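Local coordinates for cell wall surface anchor family protein (Streptococcus pneumoniae, PDB 4OQ1) that serves as an ancillary pilin that is thought to anchor the pneumococcal pilus at the cell wall, with an elongated chain built largely of beta sandwich domains, at residues L32-Y37 with V119-E124; V41-S46 with R189-G194; R71-H74 with N79-S82; T87-T92 with S101-G106. The protein carries 3 engineered substitutions. All coordinates share one frame; numbering follows the deposited sequence.

Interaction 1 of 4, residues L32-Y37 with V119-E124; sequences LQLENY and VSYPAE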
loop_
_atom_site.group_PDB
_atom_site.type_symbol
_atom_site.label_atom_id
_atom_site.label_comp_id
_atom_site.label_asym_id
_atom_site.label_seq_id
_atom_site.Cartn_x
_atom_site.Cartn_y
_atom_site.Cartn_z
ATOM N N LEU A 32 -22.155 13.924 -19.511
ATOM C CA LEU A 32 -22.140 13.442 -18.133
ATOM C C LEU A 32 -20.790 13.790 -17.494
ATOM O O LEU A 32 -19.735 13.456 -17.979
ATOM C CB LEU A 32 -22.346 11.916 -18.085
ATOM C CG LEU A 32 -23.734 11.466 -18.564
ATOM C CD1 LEU A 32 -23.861 9.996 -18.752
ATOM C CD2 LEU A 32 -24.795 11.939 -17.581
ATOM N N GLN A 33 -20.830 14.501 -16.385
ATOM C CA GLN A 33 -19.635 14.779 -15.628
ATOM C C GLN A 33 -19.704 13.865 -14.393
ATOM O O GLN A 33 -20.767 13.663 -13.810
ATOM C CB GLN A 33 -19.608 16.279 -15.316
ATOM C CG GLN A 33 -19.345 17.148 -16.530
ATOM C CD GLN A 33 -19.745 18.614 -16.377
ATOM O OE1 GLN A 33 -20.220 19.055 -15.326
ATOM N NE2 GLN A 33 -19.498 19.397 -17.417
ATOM N N LEU A 34 -18.576 13.274 -14.009
ATOM C CA LEU A 34 -18.547 12.290 -12.939
ATOM C C LEU A 34 -17.645 12.720 -11.771
ATOM O O LEU A 34 -16.687 13.517 -11.964
ATOM C CB LEU A 34 -18.013 10.981 -13.451
ATOM C CG LEU A 34 -18.648 10.400 -14.700
ATOM C CD1 LEU A 34 -17.992 9.081 -14.959
ATOM C CD2 LEU A 34 -20.175 10.241 -14.599
ATOM N N GLU A 35 -17.880 12.101 -10.634
ATOM C CA GLU A 35 -16.984 12.205 -9.485
ATOM C C GLU A 35 -15.656 11.476 -9.846
ATOM O O GLU A 35 -15.645 10.348 -10.369
ATOM C CB GLU A 35 -17.617 11.570 -8.268
ATOM C CG GLU A 35 -19.005 12.131 -7.811
ATOM C CD GLU A 35 -19.692 11.272 -6.751
ATOM O OE1 GLU A 35 -19.084 10.453 -6.046
ATOM O OE2 GLU A 35 -20.910 11.417 -6.507
ATOM N N ASN A 36 -14.528 12.137 -9.560
ATOM C CA ASN A 36 -13.218 11.492 -9.612
ATOM C C ASN A 36 -13.024 11.056 -11.048
ATOM O O ASN A 36 -12.459 9.992 -11.296
ATOM C CB ASN A 36 -13.164 10.288 -8.644
ATOM C CG ASN A 36 -11.711 9.877 -8.240
ATOM O OD1 ASN A 36 -10.833 10.675 -8.299
ATOM N ND2 ASN A 36 -11.506 8.619 -7.871
ATOM N N TYR A 37 -13.485 11.908 -11.985
ATOM C CA TYR A 37 -13.565 11.580 -13.380
ATOM C C TYR A 37 -12.228 11.066 -13.935
ATOM O O TYR A 37 -12.212 10.029 -14.511
ATOM C CB TYR A 37 -14.035 12.756 -14.261
ATOM C CG TYR A 37 -14.133 12.404 -15.738
ATOM C CD1 TYR A 37 -15.265 11.692 -16.255
ATOM C CD2 TYR A 37 -13.100 12.701 -16.627
ATOM C CE1 TYR A 37 -15.353 11.365 -17.588
ATOM C CE2 TYR A 37 -13.180 12.337 -17.962
ATOM C CZ TYR A 37 -14.287 11.696 -18.455
ATOM O OH TYR A 37 -14.370 11.340 -19.807
ATOM N N VAL A 119 -14.170 -1.112 -13.131
ATOM C CA VAL A 119 -14.811 0.129 -12.711
ATOM C C VAL A 119 -16.345 0.069 -12.799
ATOM O O VAL A 119 -16.881 -0.268 -13.842
ATOM C CB VAL A 119 -14.379 1.252 -13.659
ATOM C CG1 VAL A 119 -15.226 2.512 -13.496
ATOM C CG2 VAL A 119 -12.961 1.600 -13.386
ATOM N N SER A 120 -17.011 0.450 -11.721
ATOM C CA SER A 120 -18.457 0.583 -11.688
ATOM C C SER A 120 -18.778 2.020 -11.314
ATOM O O SER A 120 -18.192 2.550 -10.368
ATOM C CB SER A 120 -19.005 -0.314 -10.641
ATOM O OG SER A 120 -18.933 -1.636 -11.128
ATOM N N TYR A 121 -19.670 2.655 -12.079
ATOM C CA TYR A 121 -20.171 3.987 -11.732
ATOM C C TYR A 121 -21.678 3.968 -11.865
ATOM O O TYR A 121 -22.249 4.451 -12.870
ATOM C CB TYR A 121 -19.558 5.023 -12.578
ATOM C CG TYR A 121 -19.754 6.388 -12.018
ATOM C CD1 TYR A 121 -18.665 7.080 -11.440
ATOM C CD2 TYR A 121 -20.978 7.005 -12.020
ATOM C CE1 TYR A 121 -18.848 8.319 -10.872
ATOM C CE2 TYR A 121 -21.179 8.255 -11.484
ATOM C CZ TYR A 121 -20.113 8.918 -10.904
ATOM O OH TYR A 121 -20.300 10.219 -10.384
ATOM N N PRO A 122 -22.333 3.422 -10.847
ATOM C CA PRO A 122 -23.780 3.430 -10.734
ATOM C C PRO A 122 -24.297 4.804 -10.469
ATOM O O PRO A 122 -23.722 5.557 -9.720
ATOM C CB PRO A 122 -24.057 2.475 -9.591
ATOM C CG PRO A 122 -22.795 2.416 -8.839
ATOM C CD PRO A 122 -21.685 2.717 -9.733
ATOM N N ALA A 123 -25.455 5.081 -11.052
ATOM C CA ALA A 123 -26.066 6.369 -11.022
ATOM C C ALA A 123 -27.544 6.273 -11.506
ATOM O O ALA A 123 -27.815 5.878 -12.608
ATOM C CB ALA A 123 -25.282 7.318 -11.895
ATOM N N GLU A 124 -28.456 6.714 -10.683
ATOM C CA GLU A 124 -29.832 6.671 -10.967
ATOM C C GLU A 124 -30.409 8.016 -11.163
ATOM O O GLU A 124 -30.501 8.777 -10.179
ATOM C CB GLU A 124 -30.529 6.004 -9.857
ATOM C CG GLU A 124 -30.053 4.525 -9.770
ATOM C CD GLU A 124 -30.646 3.756 -8.556
ATOM O OE1 GLU A 124 -31.527 4.282 -7.863
ATOM O OE2 GLU A 124 -30.201 2.609 -8.344
#
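Tyr121 reaches from strand 120-129 to the type II beta turn Leu34-Tyr37, which carries the chain from strand 28-33 into helix 37-42 in the beta-rich N-terminal part of the pilin. Its CG stands anti to the backbone N (chi1 -164°), and the ring lies alongside Leu34, the two side chains running past each other in opposite directions. Leu34 CD2 sits over one ring face, off towards the rim, 4.1 Å from the Tyr121 ring centroid: a CH-pi contact. Lower on the same leucine, CB packs 3.8 Å from Tyr121 CE1. Leu34 also rests on Ile98 and Ile113 and so links the ring to them, while the tyrosine hydroxyl reaches the polar backbone of the turn. Two bonds grip that hydroxyl. It accepts the Glu35 amide and also bonds to the carbonyl O of Ala141, which fixes the phenol end between the turn and the chain just beyond strand 137-140. The Glu35 side chain crosses that of Tyr121 at about a right angle; its carboxylate OE2 is taken by the backbone N of Lys143, and its CG passes 3.5 Å from Tyr121 OH. The amide bond is almost straight: Glu35 N to Tyr121 OH measures 3.1 Å, with 175° at the hydrogen.

Interaction 2 of 4, residues V41-S46 with R189-G194; sequences VSQLPS and RYSSSG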
loop_
_atom_site.group_PDB
_atom_site.type_symbol
_atom_site.label_atom_id
_atom_site.label_comp_id
_atom_site.label_asym_id
_atom_site.label_seq_id
_atom_site.Cartn_x
_atom_site.Cartn_y
_atom_site.Cartn_z
ATOM N N VAL A 41 -11.586 7.229 -15.363
ATOM C CA VAL A 41 -11.216 7.015 -16.775
ATOM C C VAL A 41 -9.905 6.233 -16.849
ATOM O O VAL A 41 -9.778 5.232 -17.566
ATOM C CB VAL A 41 -11.050 8.377 -17.458
ATOM C CG1 VAL A 41 -10.246 8.266 -18.729
ATOM C CG2 VAL A 41 -12.378 9.030 -17.701
ATOM N N SER A 42 -8.942 6.641 -16.040
ATOM C CA SER A 42 -7.640 5.965 -16.049
ATOM C C SER A 42 -7.823 4.492 -15.830
ATOM O O SER A 42 -7.066 3.705 -16.304
ATOM C CB SER A 42 -6.713 6.567 -15.028
ATOM O OG SER A 42 -7.064 6.175 -13.737
ATOM N N GLN A 43 -8.868 4.086 -15.149
ATOM C CA GLN A 43 -9.010 2.681 -14.854
ATOM C C GLN A 43 -9.692 1.921 -15.992
ATOM O O GLN A 43 -9.805 0.681 -15.892
ATOM C CB GLN A 43 -9.801 2.463 -13.571
ATOM C CG GLN A 43 -9.234 2.982 -12.267
ATOM C CD GLN A 43 -10.292 2.824 -11.162
ATOM O OE1 GLN A 43 -10.562 1.703 -10.682
ATOM N NE2 GLN A 43 -10.926 3.933 -10.781
ATOM N N LEU A 44 -10.126 2.621 -17.056
ATOM C CA LEU A 44 -10.799 1.931 -18.159
ATOM C C LEU A 44 -9.850 1.250 -19.127
ATOM O O LEU A 44 -8.913 1.864 -19.606
ATOM C CB LEU A 44 -11.638 2.850 -18.979
ATOM C CG LEU A 44 -12.775 3.496 -18.222
ATOM C CD1 LEU A 44 -13.568 4.293 -19.220
ATOM C CD2 LEU A 44 -13.642 2.447 -17.535
ATOM N N PRO A 45 -10.143 0.011 -19.480
ATOM C CA PRO A 45 -9.271 -0.583 -20.521
ATOM C C PRO A 45 -9.281 0.225 -21.793
ATOM O O PRO A 45 -8.208 0.587 -22.293
ATOM C CB PRO A 45 -9.874 -1.959 -20.741
ATOM C CG PRO A 45 -10.492 -2.294 -19.433
ATOM C CD PRO A 45 -11.046 -0.986 -18.882
ATOM N N SER A 46 -10.479 0.533 -22.293
ATOM C CA SER A 46 -10.658 1.307 -23.518
ATOM C C SER A 46 -11.572 2.505 -23.288
ATOM O O SER A 46 -12.610 2.350 -22.703
ATOM C CB SER A 46 -11.278 0.403 -24.598
ATOM O OG SER A 46 -11.731 1.161 -25.714
ATOM N N ARG A 189 -7.097 2.268 -2.022
ATOM C CA ARG A 189 -8.365 1.778 -2.454
ATOM C C ARG A 189 -8.048 0.690 -3.418
ATOM O O ARG A 189 -7.170 0.842 -4.248
ATOM C CB ARG A 189 -9.206 2.849 -3.148
ATOM C CG ARG A 189 -9.329 4.074 -2.225
ATOM C CD ARG A 189 -10.171 5.217 -2.736
ATOM N NE ARG A 189 -9.273 6.131 -3.393
ATOM C CZ ARG A 189 -9.098 6.222 -4.705
ATOM N NH1 ARG A 189 -9.814 5.484 -5.564
ATOM N NH2 ARG A 189 -8.200 7.094 -5.142
ATOM N N TYR A 190 -8.740 -0.414 -3.303
ATOM C CA TYR A 190 -8.593 -1.482 -4.228
ATOM C C TYR A 190 -9.077 -1.057 -5.602
ATOM O O TYR A 190 -10.078 -0.365 -5.724
ATOM C CB TYR A 190 -9.443 -2.682 -3.726
ATOM C CG TYR A 190 -9.542 -3.811 -4.639
ATOM C CD1 TYR A 190 -8.626 -4.861 -4.591
ATOM C CD2 TYR A 190 -10.554 -3.897 -5.557
ATOM C CE1 TYR A 190 -8.656 -5.908 -5.424
ATOM C CE2 TYR A 190 -10.607 -4.992 -6.421
ATOM C CZ TYR A 190 -9.698 -6.001 -6.308
ATOM O OH TYR A 190 -9.736 -7.049 -7.127
ATOM N N SER A 191 -8.383 -1.498 -6.627
ATOM C CA SER A 191 -8.909 -1.434 -7.964
ATOM C C SER A 191 -8.322 -2.576 -8.692
ATOM O O SER A 191 -7.107 -2.746 -8.690
ATOM C CB SER A 191 -8.511 -0.134 -8.669
ATOM O OG SER A 191 -8.547 -0.270 -10.083
ATOM N N SER A 192 -9.148 -3.342 -9.367
ATOM C CA SER A 192 -8.653 -4.600 -9.949
ATOM C C SER A 192 -7.653 -4.410 -11.132
ATOM O O SER A 192 -6.999 -5.364 -11.521
ATOM C CB SER A 192 -9.782 -5.541 -10.368
ATOM O OG SER A 192 -10.570 -4.903 -11.308
ATOM N N SER A 193 -7.581 -3.205 -11.648
ATOM C CA SER A 193 -6.656 -2.844 -12.690
ATOM C C SER A 193 -5.593 -1.888 -12.127
ATOM O O SER A 193 -4.949 -1.194 -12.875
ATOM C CB SER A 193 -7.428 -2.194 -13.861
ATOM O OG SER A 193 -7.826 -0.886 -13.551
ATOM N N GLY A 194 -5.408 -1.884 -10.807
ATOM C CA GLY A 194 -4.431 -1.090 -10.133
ATOM C C GLY A 194 -3.014 -1.671 -10.138
ATOM O O GLY A 194 -2.680 -2.620 -10.874
#
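Gln43 leaves its backbone with CG anti to the carbonyl carbon (chi1 -63°) and stays extended beyond it, while Ser191 holds OG anti to its N (chi1 157°), and these settings bring amide and hydroxyl together. The contact is an interdomain one: Gln43 follows helix 37-42 of the N-terminal part, and Ser191 opens the type I beta turn Ser191-Gly194 of the first prealbumin-like domain. Ser191 OG donates to Gln43 OE1 over 2.9 Å, tilted 33° from the amide plane. The same hydroxyl oxygen weakly accepts Ser193 N, 3.5 Å from Ser191 OG, which ties the interface bond to the turn itself. The turn is closed in the usual way by Gly194 N bonding to Ser191 O at 2.8 Å. Beside these polar atoms, Gln43 and Ser191 both touch Ile185, and Gln43 also packs on Val119. Nearby, Arg189 forms a salt bridge with Glu39, and Ser192 OG bonds to Asp117 O. The backbone of Gln43 has its own link to the turn: Ser193 OG donates weakly to Gln43 O, 3.4 Å away.

Interaction 3 of 4, residues R71-H74 with N79-S82; sequences RDLH and NKLS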
loop_
_atom_site.group_PDB
_atom_site.type_symbol
_atom_site.label_atom_id
_atom_site.label_comp_id
_atom_site.label_asym_id
_atom_site.label_seq_id
_atom_site.Cartn_x
_atom_site.Cartn_y
_atom_site.Cartn_z
ATOM N N ARG A 71 -37.024 7.665 -7.047
ATOM C CA ARG A 71 -37.350 6.836 -5.879
ATOM C C ARG A 71 -38.180 5.598 -6.133
ATOM O O ARG A 71 -37.975 4.545 -5.492
ATOM C CB ARG A 71 -38.102 7.719 -4.848
ATOM C CG ARG A 71 -38.445 6.980 -3.553
ATOM C CD ARG A 71 -39.535 7.692 -2.790
ATOM N NE ARG A 71 -39.253 9.117 -2.747
ATOM C CZ ARG A 71 -40.140 10.032 -2.384
ATOM N NH1 ARG A 71 -41.373 9.660 -2.020
ATOM N NH2 ARG A 71 -39.782 11.322 -2.379
ATOM N N ASP A 72 -39.159 5.677 -6.991
ATOM C CA ASP A 72 -40.042 4.537 -7.168
ATOM C C ASP A 72 -39.399 3.436 -8.018
ATOM O O ASP A 72 -39.740 2.261 -7.895
ATOM C CB ASP A 72 -41.405 4.894 -7.751
ATOM C CG ASP A 72 -42.260 5.777 -6.771
ATOM O OD1 ASP A 72 -41.998 5.793 -5.543
ATOM O OD2 ASP A 72 -43.156 6.449 -7.264
ATOM N N LEU A 73 -38.436 3.799 -8.844
ATOM C CA LEU A 73 -37.691 2.756 -9.513
ATOM C C LEU A 73 -36.408 2.216 -8.834
ATOM O O LEU A 73 -35.816 1.275 -9.335
ATOM C CB LEU A 73 -37.339 3.280 -10.883
ATOM C CG LEU A 73 -38.535 3.629 -11.727
ATOM C CD1 LEU A 73 -37.993 4.339 -12.943
ATOM C CD2 LEU A 73 -39.363 2.438 -12.057
ATOM N N HIS A 74 -35.974 2.789 -7.692
ATOM C CA HIS A 74 -34.719 2.526 -7.035
ATOM C C HIS A 74 -34.487 0.998 -6.703
ATOM O O HIS A 74 -33.439 0.422 -6.998
ATOM C CB HIS A 74 -34.631 3.370 -5.738
ATOM C CG HIS A 74 -33.393 3.092 -4.939
ATOM N ND1 HIS A 74 -32.124 3.098 -5.485
ATOM C CD2 HIS A 74 -33.242 2.688 -3.641
ATOM C CE1 HIS A 74 -31.241 2.745 -4.562
ATOM N NE2 HIS A 74 -31.896 2.476 -3.438
ATOM N N ASN A 79 -40.631 -5.905 -13.088
ATOM C CA ASN A 79 -42.010 -5.543 -13.191
ATOM C C ASN A 79 -42.227 -3.999 -13.155
ATOM O O ASN A 79 -43.238 -3.500 -13.614
ATOM C CB ASN A 79 -42.844 -6.234 -12.100
ATOM C CG ASN A 79 -44.318 -6.103 -12.355
ATOM O OD1 ASN A 79 -44.729 -6.227 -13.494
ATOM N ND2 ASN A 79 -45.105 -5.843 -11.328
ATOM N N LYS A 80 -41.297 -3.245 -12.627
ATOM C CA LYS A 80 -41.424 -1.743 -12.709
ATOM C C LYS A 80 -41.025 -1.169 -14.048
ATOM O O LYS A 80 -41.322 0.002 -14.333
ATOM C CB LYS A 80 -40.554 -1.081 -11.679
ATOM C CG LYS A 80 -40.926 -1.404 -10.292
ATOM C CD LYS A 80 -39.985 -0.737 -9.368
ATOM C CE LYS A 80 -40.536 -0.808 -7.935
ATOM N NZ LYS A 80 -39.429 -0.640 -6.965
ATOM N N LEU A 81 -40.362 -1.958 -14.903
ATOM C CA LEU A 81 -39.706 -1.437 -16.069
ATOM C C LEU A 81 -40.317 -1.990 -17.315
ATOM O O LEU A 81 -39.901 -1.585 -18.405
ATOM C CB LEU A 81 -38.220 -1.846 -16.070
ATOM C CG LEU A 81 -37.535 -1.473 -14.777
ATOM C CD1 LEU A 81 -36.144 -2.074 -14.789
ATOM C CD2 LEU A 81 -37.497 0.052 -14.584
ATOM N N SER A 82 -41.248 -2.957 -17.154
ATOM C CA SER A 82 -41.653 -3.808 -18.275
ATOM C C SER A 82 -42.407 -3.018 -19.329
ATOM O O SER A 82 -42.430 -3.395 -20.490
ATOM C CB SER A 82 -42.408 -5.065 -17.782
ATOM O OG SER A 82 -43.447 -4.699 -16.879
#
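The connection between helix 66-73 and strand 85-93 folds back on the helix here, laying Lys80 and Leu81 against Asp72 and Leu73. Leu73 CD2 does the apolar work. It lies 3.7 Å from Lys80 CB and 3.9 Å from Leu81 CD2, and thus bridges the two consecutive residues; the Leu73 and Lys80 side chains slide past one another in opposite directions. Lys80 turns its CG anti to the carbonyl carbon (chi1 -63°) and then runs out fully extended, which brings its ammonium group to the carbonyl oxygens of Asp72 and Ser75. With four residues between the two segments, this is the crossing from helix 66-73 to strand 85-93, an inner strand of the eight-stranded mixed sheet. The ammonium group bonds to the carbonyl O of Ser75 and, weakly, to Asp72 O at 3.1 Å from Lys80 NZ. Because the chain arrives lengthwise, its methylenes crowd the same carbonyl, with Lys80 CE 3.2 Å from Asp72 O. Asp72 offers the lysine its backbone oxygen here, while the end of its carboxylate side chain leads away. Next along, His74 ND1 bonds to Glu124 of strand 120-129, and His74 O accepts Arg111 NH2.

Interaction 4 of 4, residues T87-T92 with S101-G106; sequences TSFEMT and SHIPNG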
loop_
_atom_site.group_PDB
_atom_site.type_symbol
_atom_site.label_atom_id
_atom_site.label_comp_id
_atom_site.label_asym_id
_atom_site.label_seq_id
_atom_site.Cartn_x
_atom_site.Cartn_y
_atom_site.Cartn_z
ATOM N N THR A 87 -33.211 0.641 -24.293
ATOM C CA THR A 87 -32.327 0.878 -25.448
ATOM C C THR A 87 -30.913 1.232 -24.986
ATOM O O THR A 87 -30.623 1.081 -23.771
ATOM C CB THR A 87 -32.944 1.864 -26.441
ATOM O OG1 THR A 87 -32.203 1.857 -27.655
ATOM C CG2 THR A 87 -33.044 3.274 -25.906
ATOM N N SER A 88 -30.047 1.654 -25.917
ATOM C CA SER A 88 -28.748 2.142 -25.544
ATOM C C SER A 88 -28.122 3.077 -26.555
ATOM O O SER A 88 -28.519 3.098 -27.690
ATOM C CB SER A 88 -27.886 0.929 -25.242
ATOM O OG SER A 88 -27.356 0.432 -26.448
ATOM N N PHE A 89 -27.180 3.915 -26.121
ATOM C CA PHE A 89 -26.522 4.889 -26.930
ATOM C C PHE A 89 -25.014 4.784 -26.797
ATOM O O PHE A 89 -24.488 4.418 -25.713
ATOM C CB PHE A 89 -26.953 6.275 -26.509
ATOM C CG PHE A 89 -28.419 6.460 -26.579
ATOM C CD1 PHE A 89 -29.099 6.435 -27.800
ATOM C CD2 PHE A 89 -29.145 6.661 -25.425
ATOM C CE1 PHE A 89 -30.470 6.586 -27.854
ATOM C CE2 PHE A 89 -30.530 6.842 -25.481
ATOM C CZ PHE A 89 -31.193 6.822 -26.674
ATOM N N GLU A 90 -24.311 5.113 -27.876
ATOM C CA GLU A 90 -22.846 5.152 -27.850
ATOM C C GLU A 90 -22.328 6.214 -26.942
ATOM O O GLU A 90 -22.790 7.365 -26.989
ATOM C CB GLU A 90 -22.281 5.466 -29.233
ATOM C CG GLU A 90 -22.620 4.399 -30.250
ATOM C CD GLU A 90 -21.715 4.380 -31.465
ATOM O OE1 GLU A 90 -20.589 4.953 -31.416
ATOM O OE2 GLU A 90 -22.154 3.748 -32.467
ATOM N N MET A 91 -21.320 5.863 -26.147
ATOM C CA MET A 91 -20.651 6.875 -25.291
ATOM C C MET A 91 -19.226 7.042 -25.688
ATOM O O MET A 91 -18.557 6.100 -26.136
ATOM C CB MET A 91 -20.625 6.523 -23.803
ATOM C CG MET A 91 -21.576 5.476 -23.371
ATOM S SD MET A 91 -21.341 4.972 -21.655
ATOM C CE MET A 91 -21.144 6.554 -20.889
ATOM N N THR A 92 -18.761 8.250 -25.505
ATOM C CA THR A 92 -17.335 8.506 -25.568
ATOM C C THR A 92 -16.838 9.203 -24.256
ATOM O O THR A 92 -17.468 10.183 -23.764
ATOM C CB THR A 92 -16.976 9.322 -26.831
ATOM O OG1 THR A 92 -15.555 9.483 -26.907
ATOM C CG2 THR A 92 -17.595 10.701 -26.793
ATOM N N SER A 101 -24.195 10.006 -27.478
ATOM C CA SER A 101 -24.507 10.508 -28.846
ATOM C C SER A 101 -25.795 10.022 -29.454
ATOM O O SER A 101 -26.170 8.861 -29.230
ATOM C CB SER A 101 -23.345 10.148 -29.816
ATOM O OG SER A 101 -22.265 11.036 -29.550
ATOM N N HIS A 102 -26.436 10.894 -30.243
ATOM C CA HIS A 102 -27.587 10.503 -31.167
ATOM C C HIS A 102 -28.807 10.018 -30.419
ATOM O O HIS A 102 -29.394 8.929 -30.642
ATOM C CB HIS A 102 -27.167 9.499 -32.256
ATOM C CG HIS A 102 -25.942 9.930 -33.036
ATOM N ND1 HIS A 102 -25.890 11.109 -33.750
ATOM C CD2 HIS A 102 -24.727 9.341 -33.190
ATOM C CE1 HIS A 102 -24.688 11.241 -34.286
ATOM N NE2 HIS A 102 -23.961 10.190 -33.946
ATOM N N ILE A 103 -29.177 10.840 -29.477
ATOM C CA ILE A 103 -30.308 10.519 -28.630
ATOM C C ILE A 103 -31.616 11.209 -29.142
ATOM O O ILE A 103 -31.726 12.449 -29.128
ATOM C CB ILE A 103 -30.024 10.986 -27.169
ATOM C CG1 ILE A 103 -28.660 10.429 -26.706
ATOM C CG2 ILE A 103 -31.182 10.571 -26.273
ATOM C CD1 ILE A 103 -28.242 10.831 -25.260
ATOM N N PRO A 104 -32.636 10.411 -29.471
ATOM C CA PRO A 104 -33.932 10.933 -29.926
ATOM C C PRO A 104 -34.597 11.668 -28.838
ATOM O O PRO A 104 -34.179 11.536 -27.682
ATOM C CB PRO A 104 -34.722 9.661 -30.258
ATOM C CG PRO A 104 -33.728 8.638 -30.519
ATOM C CD PRO A 104 -32.649 8.944 -29.517
ATOM N N ASN A 105 -35.674 12.381 -29.141
ATOM C CA ASN A 105 -36.472 13.013 -28.108
ATOM C C ASN A 105 -37.084 11.936 -27.150
ATOM O O ASN A 105 -37.434 10.858 -27.609
ATOM C CB ASN A 105 -37.634 13.714 -28.754
ATOM C CG ASN A 105 -37.267 15.071 -29.193
ATOM O OD1 ASN A 105 -36.093 15.409 -29.254
ATOM N ND2 ASN A 105 -38.250 15.876 -29.417
ATOM N N GLY A 106 -37.200 12.247 -25.861
ATOM C CA GLY A 106 -37.772 11.295 -24.920
ATOM C C GLY A 106 -37.378 11.535 -23.474
ATOM O O GLY A 106 -36.570 12.405 -23.164
HETATM O O HOH W 1 -20.349 9.460 -27.918
#
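Strands 87-92 and 101-103 run antiparallel, 153° between their directions and 6.2 Å apart at closest approach, as the two arms of the beta hairpin formed by strands 85-93 and 98-103. One backbone bond joins these segments: Ser101 N donates to Glu90 O across 3.0 Å, with 162° at the hydrogen. That carbonyl also receives a weak bond from a water 3.3 Å from Glu90 O, and the water in turn sits 3.0 Å from Ser101 OG, bridging the serine side chain to the partner strand. On its other edge, facing His28 of strand 28-33, the second arm has a G1 beta bulge at His102 and Ile103.

Phe89 occupies this end of the hairpin. Its CG is anti to the carbonyl carbon (chi1 -57°), which swings the ring across to the residues beyond Ser101. Ile103 crosses it at about a right angle and sets CG1 squarely over the centre of one face, 4.0 Å from the Phe89 ring centroid, in a CH-pi contact. The other branch, Ile103 CG2, touches Phe89 CZ at 3.8 Å. The Pro104 and Phe89 side chains come from opposite directions, with Pro104 CD 3.6 Å from Phe89 CE1, and Val54 and Val100 add to the surroundings of the phenylalanine. Ile103 in turn packs on Phe127 and Met129 of strand 120-129. The chemistry is therefore divided: between these segments a backbone bond, with a weakly bound water beside it, joins Glu90 and Ser101, whereas at Ile103 and Pro104 the contact with Phe89 is apolar packing.

Interactions 1, 3 and 4 belong to the N-terminal part of the pilin; interaction 2 joins it to the first prealbumin-like domain. Along the chain, interactions 3 and 4 follow one another within the span bridged by interaction 1, whose segments alternate with those of interaction 2. Interactions 1 and 4 draw on one mixed sheet, where strands 28-33 and 98-103 are neighbours, with centres about 17 Å apart. Interactions 1 and 2, centres about 13 Å apart, touch where Val119 CG2 lies 3.3 Å from Gln43 CB. Interaction 3, its centre about 21 Å from that of interaction 1, meets it through Glu124 and His74. The interdomain contact therefore adjoins the start of strand 120-129 through Val119.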